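Local coordinates for uncharacterized protein (Bacteroides eggerthii, PDB 4FTD) that is of unknown function, but joins an immunoglobulin-like domain to a six-bladed beta-propeller and may take part in carbohydrate metabolism, at residues Asn136-Gly145 with Asn409-Tyr417; Met298-Gly306 with Glu338-Thr346. All coordinates share one frame; numbering follows the deposited sequence.

Contact 1 of 2, residues Asn136-Gly145 with Asn409-Tyr417; sequences NYTRCASYDG and NALAQTDYY
Gln413 bends at chi2 (74°), and that turn lays its amide against the backbone of Arg139-Ala141 and lets it bind at both ends. NE2 donates to Arg139 O at 3.0 Å, meeting that carbonyl in its plane on a lone pair. OE1 receives Ala141 N at 3.2 Å, but well out of its own carbonyl plane (67°), so the amide is pinned less squarely on this side. The Cys140 SG lies against Gln413 CG and CD. Two residues further along the strand, Asp415, its CG beside the backbone N, brings OD2 to two donors that reach it from the same face of the carboxylate: Ser142 OG at 2.7 Å, on the syn side, and Tyr143 N at 3.0 Å. A water joins Ser142 OG to Asp415 OD1, which also forms a salt bridge to Lys343 and meets a bound glycerol. At the other end Asn136 ND2 donates to Asn409 OD1 at 3.0 Å, from above its carbonyl plane, while Asn409 ND2 is taken by Gln437. Asn409 CB lies 3.8 Å above the guanidinium plane of Arg139, and Arg139 NE is held in plane by Asn136 O. Beyond Tyr143, Gly145 CA sits over one face of the Tyr417 ring, a CH-pi contact. Strands 138-143 and 412-417 run 8° from parallel with axes 6.3 Å apart, yet side chains rather than backbone ladders bridge them. Each is an outermost strand of a separate four-stranded antiparallel sheet, as expected of the innermost strands of adjacent blades lining a beta-propeller's central channel.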
loop_
_atom_site.group_PDB
_atom_site.type_symbol
_atom_site.label_atom_id
_atom_site.label_comp_id
_atom_site.label_asym_id
_atom_site.label_seq_id
_atom_site.Cartn_x
_atom_site.Cartn_y
_atom_site.Cartn_z
ATOM N N ASN A 136 -4.501 -9.384 24.169
ATOM C CA ASN A 136 -3.737 -8.149 24.173
ATOM C C ASN A 136 -2.290 -8.340 24.635
ATOM O O ASN A 136 -1.597 -7.387 24.921
ATOM C CB ASN A 136 -4.476 -7.065 24.924
ATOM C CG ASN A 136 -4.562 -7.316 26.388
ATOM O OD1 ASN A 136 -4.002 -8.278 26.920
ATOM N ND2 ASN A 136 -5.252 -6.421 27.073
ATOM N N TYR A 137 -1.840 -9.586 24.751
ATOM C CA TYR A 137 -0.405 -9.851 25.018
ATOM C C TYR A 137 0.469 -9.733 23.772
ATOM O O TYR A 137 1.668 -9.783 23.868
ATOM C CB TYR A 137 -0.213 -11.198 25.749
ATOM C CG TYR A 137 -0.506 -11.019 27.211
ATOM C CD1 TYR A 137 -1.814 -10.879 27.644
ATOM C CD2 TYR A 137 0.510 -10.910 28.148
ATOM C CE1 TYR A 137 -2.112 -10.686 28.987
ATOM C CE2 TYR A 137 0.230 -10.701 29.498
ATOM C CZ TYR A 137 -1.087 -10.569 29.906
ATOM O OH TYR A 137 -1.419 -10.398 31.240
ATOM N N THR A 138 -0.138 -9.557 22.608
ATOM C CA THR A 138 0.608 -9.258 21.376
ATOM C C THR A 138 -0.041 -8.026 20.778
ATOM O O THR A 138 -1.216 -8.050 20.443
ATOM C CB THR A 138 0.492 -10.404 20.324
ATOM O OG1 THR A 138 1.037 -11.609 20.840
ATOM C CG2 THR A 138 1.212 -10.018 19.018
ATOM N N ARG A 139 0.724 -6.954 20.660
ATOM C CA ARG A 139 0.216 -5.640 20.183
ATOM C C ARG A 139 0.916 -5.133 18.946
ATOM O O ARG A 139 0.644 -4.038 18.449
ATOM C CB ARG A 139 0.348 -4.621 21.303
ATOM C CG ARG A 139 -0.448 -5.025 22.510
ATOM C CD ARG A 139 -0.457 -3.965 23.597
ATOM N NE ARG A 139 -1.176 -4.531 24.755
ATOM C CZ ARG A 139 -1.511 -3.834 25.839
ATOM N NH1 ARG A 139 -1.235 -2.560 25.922
ATOM N NH2 ARG A 139 -2.115 -4.417 26.852
ATOM N N CYS A 140 1.789 -5.957 18.383
ATOM C CA CYS A 140 2.552 -5.549 17.239
ATOM C C CYS A 140 3.021 -6.708 16.384
ATOM O O CYS A 140 3.489 -7.707 16.897
ATOM C CB CYS A 140 3.787 -4.823 17.708
ATOM S SG CYS A 140 4.771 -3.937 16.456
ATOM N N ALA A 141 2.945 -6.496 15.081
ATOM C CA ALA A 141 3.491 -7.367 14.061
ATOM C C ALA A 141 4.043 -6.487 12.942
ATOM O O ALA A 141 3.604 -5.356 12.751
ATOM C CB ALA A 141 2.405 -8.372 13.546
ATOM N N SER A 142 5.052 -6.982 12.234
ATOM C CA SER A 142 5.687 -6.272 11.155
ATOM C C SER A 142 6.030 -7.288 10.028
ATOM O O SER A 142 6.021 -8.480 10.255
ATOM C CB SER A 142 6.937 -5.549 11.677
ATOM O OG SER A 142 7.618 -4.815 10.658
ATOM N N TYR A 143 6.243 -6.789 8.824
ATOM C CA TYR A 143 6.421 -7.616 7.617
ATOM C C TYR A 143 7.406 -6.961 6.683
ATOM O O TYR A 143 7.419 -5.767 6.576
ATOM C CB TYR A 143 5.080 -7.778 6.944
ATOM C CG TYR A 143 5.056 -8.161 5.465
ATOM C CD1 TYR A 143 5.012 -7.170 4.475
ATOM C CD2 TYR A 143 4.958 -9.476 5.063
ATOM C CE1 TYR A 143 4.941 -7.488 3.137
ATOM C CE2 TYR A 143 4.850 -9.805 3.701
ATOM C CZ TYR A 143 4.850 -8.791 2.760
ATOM O OH TYR A 143 4.780 -9.062 1.453
ATOM N N ASP A 144 8.241 -7.739 6.027
ATOM C CA ASP A 144 9.167 -7.212 5.045
ATOM C C ASP A 144 9.207 -8.027 3.744
ATOM O O ASP A 144 10.127 -7.869 2.985
ATOM C CB ASP A 144 10.568 -7.143 5.650
ATOM C CG ASP A 144 11.151 -8.505 5.963
ATOM O OD1 ASP A 144 10.506 -9.553 5.720
ATOM O OD2 ASP A 144 12.259 -8.521 6.502
ATOM N N GLY A 145 8.262 -8.939 3.531
ATOM C CA GLY A 145 8.236 -9.767 2.324
ATOM C C GLY A 145 8.800 -11.157 2.549
ATOM O O GLY A 145 8.386 -12.090 1.897
ATOM N N ASN A 409 -6.807 -1.367 23.515
ATOM C CA ASN A 409 -5.386 -1.443 23.189
ATOM C C ASN A 409 -5.219 -1.772 21.695
ATOM O O ASN A 409 -4.567 -2.745 21.334
ATOM C CB ASN A 409 -4.689 -2.455 24.126
ATOM C CG ASN A 409 -5.477 -3.732 24.285
ATOM O OD1 ASN A 409 -5.907 -4.064 25.382
ATOM N ND2 ASN A 409 -5.753 -4.416 23.168
ATOM N N ALA A 410 -5.799 -0.910 20.860
ATOM C CA ALA A 410 -6.016 -1.158 19.441
ATOM C C ALA A 410 -4.797 -0.748 18.589
ATOM O O ALA A 410 -4.914 -0.056 17.559
ATOM C CB ALA A 410 -7.309 -0.443 19.009
ATOM N N LEU A 411 -3.624 -1.212 18.996
ATOM C CA LEU A 411 -2.406 -0.913 18.265
ATOM C C LEU A 411 -2.487 -1.680 16.911
ATOM O O LEU A 411 -2.943 -2.875 16.856
ATOM C CB LEU A 411 -1.125 -1.263 19.056
ATOM C CG LEU A 411 -0.732 -0.305 20.219
ATOM C CD1 LEU A 411 -0.510 1.131 19.730
ATOM C CD2 LEU A 411 -1.738 -0.378 21.356
ATOM N N ALA A 412 -2.145 -0.947 15.851
ATOM C CA ALA A 412 -2.193 -1.431 14.465
ATOM C C ALA A 412 -0.932 -1.024 13.736
ATOM O O ALA A 412 -0.362 0.032 14.027
ATOM C CB ALA A 412 -3.413 -0.896 13.713
ATOM N N GLN A 413 -0.473 -1.895 12.839
ATOM C CA GLN A 413 0.729 -1.691 12.061
ATOM C C GLN A 413 0.380 -1.930 10.573
ATOM O O GLN A 413 -0.585 -2.624 10.214
ATOM C CB GLN A 413 1.866 -2.671 12.450
ATOM C CG GLN A 413 2.362 -2.536 13.884
ATOM C CD GLN A 413 1.413 -3.087 14.912
ATOM O OE1 GLN A 413 0.820 -4.161 14.710
ATOM N NE2 GLN A 413 1.276 -2.390 16.036
ATOM N N THR A 414 1.171 -1.292 9.734
ATOM C CA THR A 414 1.169 -1.506 8.289
ATOM C C THR A 414 2.605 -1.721 7.837
ATOM O O THR A 414 3.571 -1.323 8.497
ATOM C CB THR A 414 0.564 -0.334 7.498
ATOM O OG1 THR A 414 1.319 0.853 7.753
ATOM C CG2 THR A 414 -0.904 -0.150 7.838
ATOM N N ASP A 415 2.740 -2.345 6.683
ATOM C CA ASP A 415 4.048 -2.539 6.044
ATOM C C ASP A 415 3.792 -2.906 4.590
ATOM O O ASP A 415 2.685 -3.267 4.234
ATOM C CB ASP A 415 4.858 -3.668 6.713
ATOM C CG ASP A 415 5.747 -3.191 7.870
ATOM O OD1 ASP A 415 6.511 -2.179 7.714
ATOM O OD2 ASP A 415 5.704 -3.879 8.932
ATOM N N TYR A 416 4.819 -2.817 3.761
ATOM C CA TYR A 416 4.662 -3.240 2.376
ATOM C C TYR A 416 5.971 -3.692 1.823
ATOM O O TYR A 416 7.015 -3.360 2.375
ATOM C CB TYR A 416 4.096 -2.086 1.528
ATOM C CG TYR A 416 5.038 -0.923 1.370
ATOM C CD1 TYR A 416 5.068 0.118 2.307
ATOM C CD2 TYR A 416 5.897 -0.841 0.265
ATOM C CE1 TYR A 416 5.945 1.182 2.153
ATOM C CE2 TYR A 416 6.772 0.221 0.111
ATOM C CZ TYR A 416 6.776 1.221 1.056
ATOM O OH TYR A 416 7.620 2.238 0.895
ATOM N N TYR A 417 5.890 -4.401 0.702
ATOM C CA TYR A 417 7.026 -4.905 -0.040
ATOM C C TYR A 417 6.684 -4.897 -1.540
ATOM O O TYR A 417 5.587 -5.309 -1.940
ATOM C CB TYR A 417 7.339 -6.333 0.398
ATOM C CG TYR A 417 8.373 -7.013 -0.452
ATOM C CD1 TYR A 417 9.712 -6.689 -0.315
ATOM C CD2 TYR A 417 8.009 -8.009 -1.375
ATOM C CE1 TYR A 417 10.675 -7.314 -1.095
ATOM C CE2 TYR A 417 8.972 -8.649 -2.159
ATOM C CZ TYR A 417 10.295 -8.288 -2.009
ATOM O OH TYR A 417 11.254 -8.901 -2.754
HETATM O O HOH W 1 8.818 -2.183 9.303
#

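Contact 2 of 2, residues Met298-Gly306 with Glu338-Thr346; sequences MVTNVYRVG and EAVAPKVVT
One face of the Tyr303 ring carries Lys343 CE, which stands 3.6 Å from the centroid and 9° off the normal, while Ala341 CA meets the ring edge in its plane. Lys343 NZ lies over the same face, 4.5 Å from the centroid, so a cation-pi contact accompanies the CH-pi one. The lysine chain, extended beyond CG, runs across the ring face and leaves NZ above it while still reaching its salt bridge with Asp415 and a hydrogen bond to Thr414 O. The Pro342 CD is 4.2 Å from Tyr303 CD2. Strands 300-304 and 342-346 run 22° from parallel, their axes 6.7 Å apart, and each belongs to a different antiparallel sheet: they are neighbouring innermost strands of two propeller blades. A corner at Ala341 separates 339-340 from 342-346, both of which pair with 350-357. There Ala341 N donates weakly to Asn301 OD1 at 3.0 Å, with an N-H...acceptor angle of 133°. Two waters bridge the backbones: one donates to both Tyr303 O and Pro342 O, and the other accepts from Gly306 N and donates to Val344 O. Apolar contacts flank this middle, Val299 CG1 on Val340 CG1 at one end and Val305 CG2 on Val344 CG2 at the other.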
loop_
_atom_site.group_PDB
_atom_site.type_symbol
_atom_site.label_atom_id
_atom_site.label_comp_id
_atom_site.label_asym_id
_atom_site.label_seq_id
_atom_site.Cartn_x
_atom_site.Cartn_y
_atom_site.Cartn_z
HETATM N N MSE A 298 -2.830 7.099 22.701
HETATM C CA MSE A 298 -1.714 6.155 22.696
HETATM C C MSE A 298 -1.535 5.382 21.382
HETATM O O MSE A 298 -0.467 4.769 21.206
HETATM C CB MSE A 298 -1.897 5.146 23.805
HETATM C CG MSE A 298 -3.193 4.314 23.638
HETATM SE SE MSE A 298 -3.176 2.883 24.895
HETATM C CE MSE A 298 -1.961 1.695 24.034
ATOM N N VAL A 299 -2.579 5.353 20.524
ATOM C CA VAL A 299 -2.563 4.704 19.196
ATOM C C VAL A 299 -2.360 5.784 18.151
ATOM O O VAL A 299 -3.297 6.417 17.679
ATOM C CB VAL A 299 -3.822 3.858 18.914
ATOM C CG1 VAL A 299 -3.646 3.008 17.621
ATOM C CG2 VAL A 299 -4.124 2.980 20.137
ATOM N N THR A 300 -1.091 5.998 17.805
ATOM C CA THR A 300 -0.665 7.104 16.925
ATOM C C THR A 300 0.693 6.728 16.322
ATOM O O THR A 300 1.437 5.912 16.904
ATOM C CB THR A 300 -0.559 8.429 17.713
ATOM O OG1 THR A 300 -0.243 9.522 16.846
ATOM C CG2 THR A 300 0.469 8.308 18.855
ATOM N N ASN A 301 0.995 7.300 15.157
ATOM C CA ASN A 301 2.198 6.997 14.438
ATOM C C ASN A 301 2.633 8.166 13.619
ATOM O O ASN A 301 1.816 8.950 13.193
ATOM C CB ASN A 301 1.980 5.842 13.453
ATOM C CG ASN A 301 1.700 4.487 14.114
ATOM O OD1 ASN A 301 0.564 4.070 14.149
ATOM N ND2 ASN A 301 2.738 3.801 14.620
ATOM N N VAL A 302 3.922 8.186 13.340
ATOM C CA VAL A 302 4.633 9.216 12.577
ATOM C C VAL A 302 5.602 8.500 11.608
ATOM O O VAL A 302 6.609 7.912 12.047
ATOM C CB VAL A 302 5.423 10.205 13.498
ATOM C CG1 VAL A 302 6.178 11.241 12.649
ATOM C CG2 VAL A 302 4.504 10.963 14.479
ATOM N N TYR A 303 5.315 8.547 10.308
ATOM C CA TYR A 303 6.112 7.850 9.297
ATOM C C TYR A 303 6.558 8.764 8.158
ATOM O O TYR A 303 5.773 9.544 7.579
ATOM C CB TYR A 303 5.370 6.618 8.710
ATOM C CG TYR A 303 5.314 5.428 9.651
ATOM C CD1 TYR A 303 6.461 4.750 10.011
ATOM C CD2 TYR A 303 4.130 4.953 10.124
ATOM C CE1 TYR A 303 6.443 3.690 10.896
ATOM C CE2 TYR A 303 4.082 3.906 11.003
ATOM C CZ TYR A 303 5.231 3.251 11.377
ATOM O OH TYR A 303 5.144 2.200 12.246
ATOM N N ARG A 304 7.853 8.674 7.880
ATOM C CA ARG A 304 8.530 9.452 6.844
ATOM C C ARG A 304 7.945 9.210 5.459
ATOM O O ARG A 304 7.651 8.104 5.108
ATOM C CB ARG A 304 10.017 9.105 6.832
ATOM C CG ARG A 304 10.887 10.057 6.035
ATOM C CD ARG A 304 12.354 9.780 6.306
ATOM N NE ARG A 304 13.189 10.607 5.451
ATOM C CZ ARG A 304 14.502 10.458 5.267
ATOM N NH1 ARG A 304 15.186 9.488 5.875
ATOM N NH2 ARG A 304 15.145 11.288 4.445
ATOM N N VAL A 305 7.748 10.278 4.714
ATOM C CA VAL A 305 7.295 10.205 3.327
ATOM C C VAL A 305 8.521 10.002 2.449
ATOM O O VAL A 305 9.331 10.904 2.316
ATOM C CB VAL A 305 6.587 11.503 2.937
ATOM C CG1 VAL A 305 6.232 11.523 1.446
ATOM C CG2 VAL A 305 5.350 11.628 3.794
ATOM N N GLY A 306 8.675 8.810 1.886
ATOM C CA GLY A 306 9.789 8.525 0.983
ATOM C C GLY A 306 11.142 8.789 1.610
ATOM O O GLY A 306 11.357 8.452 2.775
ATOM N N GLU A 338 -9.980 6.747 12.196
ATOM C CA GLU A 338 -9.012 6.100 13.072
ATOM C C GLU A 338 -7.873 5.404 12.309
ATOM O O GLU A 338 -7.290 4.448 12.833
ATOM C CB GLU A 338 -9.669 5.107 14.060
ATOM C CG GLU A 338 -10.874 5.688 14.827
ATOM C CD GLU A 338 -11.325 4.782 15.970
ATOM O OE1 GLU A 338 -10.581 3.854 16.381
ATOM O OE2 GLU A 338 -12.446 4.998 16.457
ATOM N N ALA A 339 -7.580 5.900 11.092
ATOM C CA ALA A 339 -6.436 5.485 10.300
ATOM C C ALA A 339 -5.173 5.824 11.089
ATOM O O ALA A 339 -4.962 6.950 11.537
ATOM C CB ALA A 339 -6.408 6.172 8.946
ATOM N N VAL A 340 -4.373 4.801 11.290
ATOM C CA VAL A 340 -3.091 4.884 11.951
ATOM C C VAL A 340 -2.047 4.177 11.061
ATOM O O VAL A 340 -2.359 3.671 9.981
ATOM C CB VAL A 340 -3.125 4.310 13.414
ATOM C CG1 VAL A 340 -4.122 5.109 14.282
ATOM C CG2 VAL A 340 -3.449 2.823 13.468
ATOM N N ALA A 341 -0.794 4.249 11.478
ATOM C CA ALA A 341 0.350 3.735 10.711
ATOM C C ALA A 341 0.366 4.176 9.210
ATOM O O ALA A 341 0.492 3.351 8.334
ATOM C CB ALA A 341 0.411 2.213 10.853
ATOM N N PRO A 342 0.249 5.490 8.930
ATOM C CA PRO A 342 0.168 6.009 7.539
ATOM C C PRO A 342 1.486 5.923 6.772
ATOM O O PRO A 342 2.462 6.612 7.136
ATOM C CB PRO A 342 -0.245 7.488 7.738
ATOM C CG PRO A 342 0.294 7.828 9.080
ATOM C CD PRO A 342 0.248 6.584 9.901
ATOM N N LYS A 343 1.530 5.061 5.747
ATOM C CA LYS A 343 2.728 4.899 4.930
ATOM C C LYS A 343 2.450 5.209 3.466
ATOM O O LYS A 343 1.486 4.709 2.884
ATOM C CB LYS A 343 3.295 3.471 5.065
ATOM C CG LYS A 343 3.703 3.112 6.487
ATOM C CD LYS A 343 4.560 1.853 6.632
ATOM C CE LYS A 343 4.946 1.636 8.097
ATOM N NZ LYS A 343 5.754 0.377 8.328
ATOM N N VAL A 344 3.302 6.027 2.876
ATOM C CA VAL A 344 3.190 6.379 1.453
ATOM C C VAL A 344 3.978 5.367 0.625
ATOM O O VAL A 344 5.143 5.170 0.869
ATOM C CB VAL A 344 3.691 7.799 1.173
ATOM C CG1 VAL A 344 3.664 8.100 -0.339
ATOM C CG2 VAL A 344 2.868 8.803 1.968
ATOM N N VAL A 345 3.305 4.736 -0.345
ATOM C CA VAL A 345 3.862 3.711 -1.220
ATOM C C VAL A 345 3.850 4.204 -2.655
ATOM O O VAL A 345 2.787 4.592 -3.137
ATOM C CB VAL A 345 2.946 2.445 -1.189
ATOM C CG1 VAL A 345 3.500 1.337 -2.062
ATOM C CG2 VAL A 345 2.791 1.951 0.228
ATOM N N THR A 346 5.016 4.217 -3.321
ATOM C CA THR A 346 5.098 4.530 -4.746
ATOM C C THR A 346 5.267 3.220 -5.502
ATOM O O THR A 346 6.170 2.452 -5.208
ATOM C CB THR A 346 6.256 5.475 -5.088
ATOM O OG1 THR A 346 6.064 6.697 -4.376
ATOM C CG2 THR A 346 6.302 5.769 -6.623
HETATM O O HOH W 2 4.159 8.123 5.661
HETATM O O HOH W 3 7.276 6.504 2.171
#

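In the fold
From the N terminus the chain forms a sheet ending with strand 98-106, consistent with the immunoglobulin-like domain, then enters the propeller with strand 120-125 and reaches 136-145. It next builds the intervening blades before 298-306, where contact 2 closes a short loop with 338-346, spanning 31 residues and the rest of one blade. Contact 1 closes later, at 409-417, over 263 residues, and wholly encloses contact 2. Strand 412-420 shares a sheet with strand 120-125, so contact 1 ties the blade that begins with strand 138-143 to the blade that closes the ring. The two contacts, centres 12 Å apart, meet through Asp415 with Lys343 and Thr414 with Ala341, linking four blades around the channel.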